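Local coordinates for protein oxalate biosynthetic component 1 (Burkholderia thailandensis, PDB 5IKY) that produces oxalate as a bifunctional enzyme, combining lyase and serine hydrolase activities in quorum sensing-dependent oxalogenesis, at residues Val972-Ala977 and His1069-Tyr1074. Residues are numbered along the deposited sequence; the frame is centred on the assembly and turned at random.
Sequences VSFGSA and HSIRRY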
ATOM      1  N   VAL A 972     -28.318  -7.686  -7.144  1.00 82.70           N
ATOM      2  CA  VAL A 972     -26.957  -7.467  -7.616  1.00 81.68           C
ATOM      3  C   VAL A 972     -26.494  -6.078  -7.187  1.00 80.13           C
ATOM      4  O   VAL A 972     -27.022  -5.067  -7.650  1.00 81.04           O
ATOM      5  CB  VAL A 972     -26.847  -7.598  -9.145  1.00 87.75           C
ATOM      6  CG1 VAL A 972     -25.418  -7.327  -9.594  1.00 70.46           C
ATOM      7  CG2 VAL A 972     -27.305  -8.978  -9.597  1.00 81.83           C
ATOM      8  N   SER A 973     -25.511  -6.035  -6.295  1.00 77.56           N
ATOM      9  CA  SER A 973     -25.062  -4.774  -5.719  1.00 77.01           C
ATOM     10  C   SER A 973     -23.656  -4.400  -6.181  1.00 72.03           C
ATOM     11  O   SER A 973     -22.708  -5.167  -6.010  1.00 76.72           O
ATOM     12  CB  SER A 973     -25.108  -4.848  -4.188  1.00 77.61           C
ATOM     13  OG  SER A 973     -24.740  -3.611  -3.600  1.00 74.70           O
ATOM     14  N   PHE A 974     -23.531  -3.216  -6.772  1.00 68.13           N
ATOM     15  CA  PHE A 974     -22.230  -2.676  -7.148  1.00 68.87           C
ATOM     16  C   PHE A 974     -21.822  -1.584  -6.168  1.00 77.63           C
ATOM     17  O   PHE A 974     -22.476  -0.544  -6.072  1.00 76.10           O
ATOM     18  CB  PHE A 974     -22.255  -2.129  -8.576  1.00 81.00           C
ATOM     19  CG  PHE A 974     -22.419  -3.188  -9.628  1.00 84.14           C
ATOM     20  CD1 PHE A 974     -23.678  -3.530 -10.098  1.00 66.65           C
ATOM     21  CD2 PHE A 974     -21.315  -3.842 -10.148  1.00 80.56           C
ATOM     22  CE1 PHE A 974     -23.831  -4.505 -11.065  1.00 73.22           C
ATOM     23  CE2 PHE A 974     -21.460  -4.818 -11.115  1.00 85.16           C
ATOM     24  CZ  PHE A 974     -22.720  -5.151 -11.575  1.00 79.74           C
ATOM     25  N   GLY A 975     -20.737  -1.828  -5.441  1.00 76.86           N
ATOM     26  CA  GLY A 975     -20.285  -0.902  -4.422  1.00 66.25           C
ATOM     27  C   GLY A 975     -21.237  -0.871  -3.243  1.00 69.75           C
ATOM     28  O   GLY A 975     -21.931   0.121  -3.019  1.00 70.43           O
ATOM     29  N   SER A 976     -21.279  -1.965  -2.490  1.00 64.73           N
ATOM     30  CA  SER A 976     -22.121  -2.041  -1.303  1.00 61.61           C
ATOM     31  C   SER A 976     -21.553  -1.173  -0.185  1.00 59.78           C
ATOM     32  O   SER A 976     -20.483  -1.458   0.352  1.00 65.24           O
ATOM     33  CB  SER A 976     -22.262  -3.489  -0.833  1.00 62.69           C
ATOM     34  OG  SER A 976     -22.841  -4.293  -1.843  1.00 68.60           O
ATOM     35  N   ALA A 977     -22.277  -0.114   0.158  1.00 59.20           N
ATOM     36  CA  ALA A 977     -21.815   0.852   1.148  1.00 65.31           C
ATOM     37  C   ALA A 977     -22.376   0.555   2.536  1.00 64.03           C
ATOM     38  O   ALA A 977     -22.262   1.369   3.453  1.00 67.54           O
ATOM     39  CB  ALA A 977     -22.188   2.261   0.719  1.00 53.61           C
ATOM     40  N   HIS A1069     -16.008   5.174  -6.457  1.00 66.90           N
ATOM     41  CA  HIS A1069     -17.399   4.947  -6.085  1.00 76.15           C
ATOM     42  C   HIS A1069     -18.350   5.152  -7.267  1.00 83.35           C
ATOM     43  O   HIS A1069     -19.562   4.982  -7.135  1.00 88.38           O
ATOM     44  CB  HIS A1069     -17.793   5.870  -4.928  1.00 70.07           C
ATOM     45  CG  HIS A1069     -19.082   5.496  -4.265  1.00 83.94           C
ATOM     46  ND1 HIS A1069     -19.315   4.240  -3.746  1.00 85.94           N
ATOM     47  CD2 HIS A1069     -20.211   6.211  -4.042  1.00 78.95           C
ATOM     48  CE1 HIS A1069     -20.530   4.199  -3.228  1.00 90.47           C
ATOM     49  NE2 HIS A1069     -21.095   5.381  -3.395  1.00 88.89           N
ATOM     50  N   SER A1070     -17.800   5.513  -8.422  1.00 79.12           N
ATOM     51  CA  SER A1070     -18.626   5.783  -9.594  1.00 95.22           C
ATOM     52  C   SER A1070     -19.245   4.500 -10.138  1.00 87.05           C
ATOM     53  O   SER A1070     -18.543   3.525 -10.415  1.00 76.53           O
ATOM     54  CB  SER A1070     -17.809   6.475 -10.687  1.00109.41           C
ATOM     55  OG  SER A1070     -17.173   5.525 -11.520  1.00117.66           O
ATOM     56  N   ILE A1071     -20.566   4.510 -10.291  1.00 69.79           N
ATOM     57  CA  ILE A1071     -21.290   3.349 -10.793  1.00 78.27           C
ATOM     58  C   ILE A1071     -20.881   3.039 -12.235  1.00 84.03           C
ATOM     59  O   ILE A1071     -20.979   1.897 -12.686  1.00 82.90           O
ATOM     60  CB  ILE A1071     -22.820   3.567 -10.703  1.00 76.83           C
ATOM     61  CG1 ILE A1071     -23.579   2.302 -11.115  1.00 79.89           C
ATOM     62  CG2 ILE A1071     -23.249   4.764 -11.538  1.00 73.41           C
ATOM     63  CD1 ILE A1071     -23.197   1.079 -10.314  1.00 77.01           C
ATOM     64  N   ARG A1072     -20.403   4.058 -12.943  1.00 81.90           N
ATOM     65  CA  ARG A1072     -19.949   3.889 -14.319  1.00 89.78           C
ATOM     66  C   ARG A1072     -18.748   2.951 -14.398  1.00 86.83           C
ATOM     67  O   ARG A1072     -18.773   1.971 -15.141  1.00 83.79           O
ATOM     68  CB  ARG A1072     -19.600   5.244 -14.941  1.00 89.68           C
ATOM     69  N   ARG A1073     -17.703   3.248 -13.627  1.00 89.22           N
ATOM     70  CA  ARG A1073     -16.497   2.420 -13.620  1.00 78.51           C
ATOM     71  C   ARG A1073     -16.785   1.006 -13.133  1.00 79.89           C
ATOM     72  O   ARG A1073     -16.146   0.051 -13.575  1.00 89.39           O
ATOM     73  CB  ARG A1073     -15.407   3.045 -12.748  1.00 79.83           C
ATOM     74  CG  ARG A1073     -14.855   4.364 -13.258  1.00 84.24           C
ATOM     75  CD  ARG A1073     -13.658   4.802 -12.425  1.00 82.54           C
ATOM     76  NE  ARG A1073     -13.453   6.245 -12.466  1.00 87.56           N
ATOM     77  CZ  ARG A1073     -12.788   6.880 -13.426  1.00100.22           C
ATOM     78  NH1 ARG A1073     -12.269   6.199 -14.438  1.00 98.77           N
ATOM     79  NH2 ARG A1073     -12.650   8.199 -13.379  1.00 98.21           N
ATOM     80  N   TYR A1074     -17.741   0.877 -12.219  1.00 78.44           N
ATOM     81  CA  TYR A1074     -18.138  -0.432 -11.713  1.00 79.78           C
ATOM     82  C   TYR A1074     -18.680  -1.300 -12.840  1.00 74.70           C
ATOM     83  O   TYR A1074     -18.409  -2.499 -12.901  1.00 72.55           O
ATOM     84  CB  TYR A1074     -19.187  -0.296 -10.610  1.00 80.41           C
ATOM     85  CG  TYR A1074     -18.622  -0.381  -9.213  1.00 71.91           C
ATOM     86  CD1 TYR A1074     -18.192  -1.595  -8.692  1.00 81.87           C
ATOM     87  CD2 TYR A1074     -18.531   0.747  -8.407  1.00 60.12           C
ATOM     88  CE1 TYR A1074     -17.676  -1.684  -7.412  1.00 74.37           C
ATOM     89  CE2 TYR A1074     -18.018   0.668  -7.124  1.00 71.49           C
ATOM     90  CZ  TYR A1074     -17.591  -0.551  -6.632  1.00 77.02           C
ATOM     91  OH  TYR A1074     -17.078  -0.637  -5.358  1.00 71.38           O
TER
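The ring of Y1074 lies flat against the corner of the chain at F974 and G975, and this is where the contact is tight. The evidence is the height of two backbone atoms over one face of that ring: F974 C sits 4.2 Å above its centre, and G975 N is closer to the plane but displaced toward the rim. Y1074 OH comes 3.4 Å from G975 CA, and a CB on G975 would lie 3.0 Å from Y1074 CE2, too close for a side chain there. The phenol oxygen itself is hydrogen-bonded to D997 OD2 and to A994 N, which fixes the outer end of the ring.

Beside this, the side chains of F974 and Y1074 pass each other, heading opposite ways. F974 CB lies 4.1 Å from Y1074 CG, while Y1074 CD1 meets the F974 ring at its edge. I1071 adds its outermost carbon, CD1, 3.8 Å from F974 CB; CG1, anti to the backbone N (chi1 -175°), carries the chain outward to that methyl.

The partly exposed side is looser. H1069 CE1 gets no nearer than 4.3 Å to G975 O, and no hydrogen bond links the two segments anywhere. S1070 sits at the N-cap, its OG accepting from R1073 N (3.1 Å, 160°).

H1069 instead reaches S935 OG through NE2 and D997 OD1 through ND1, an arrangement consistent with the Ser-His-Asp triad of an alpha/beta hydrolase. Y1074, sharing D997, probably helps position that aspartate. The corner lies within strand 969-976, an interrupted strand that runs parallel between strands 929-935 and 988-992 of the mixed sheet; helix 792-813 packs against F974 and I1071, and helix 998-1002 touches H1069.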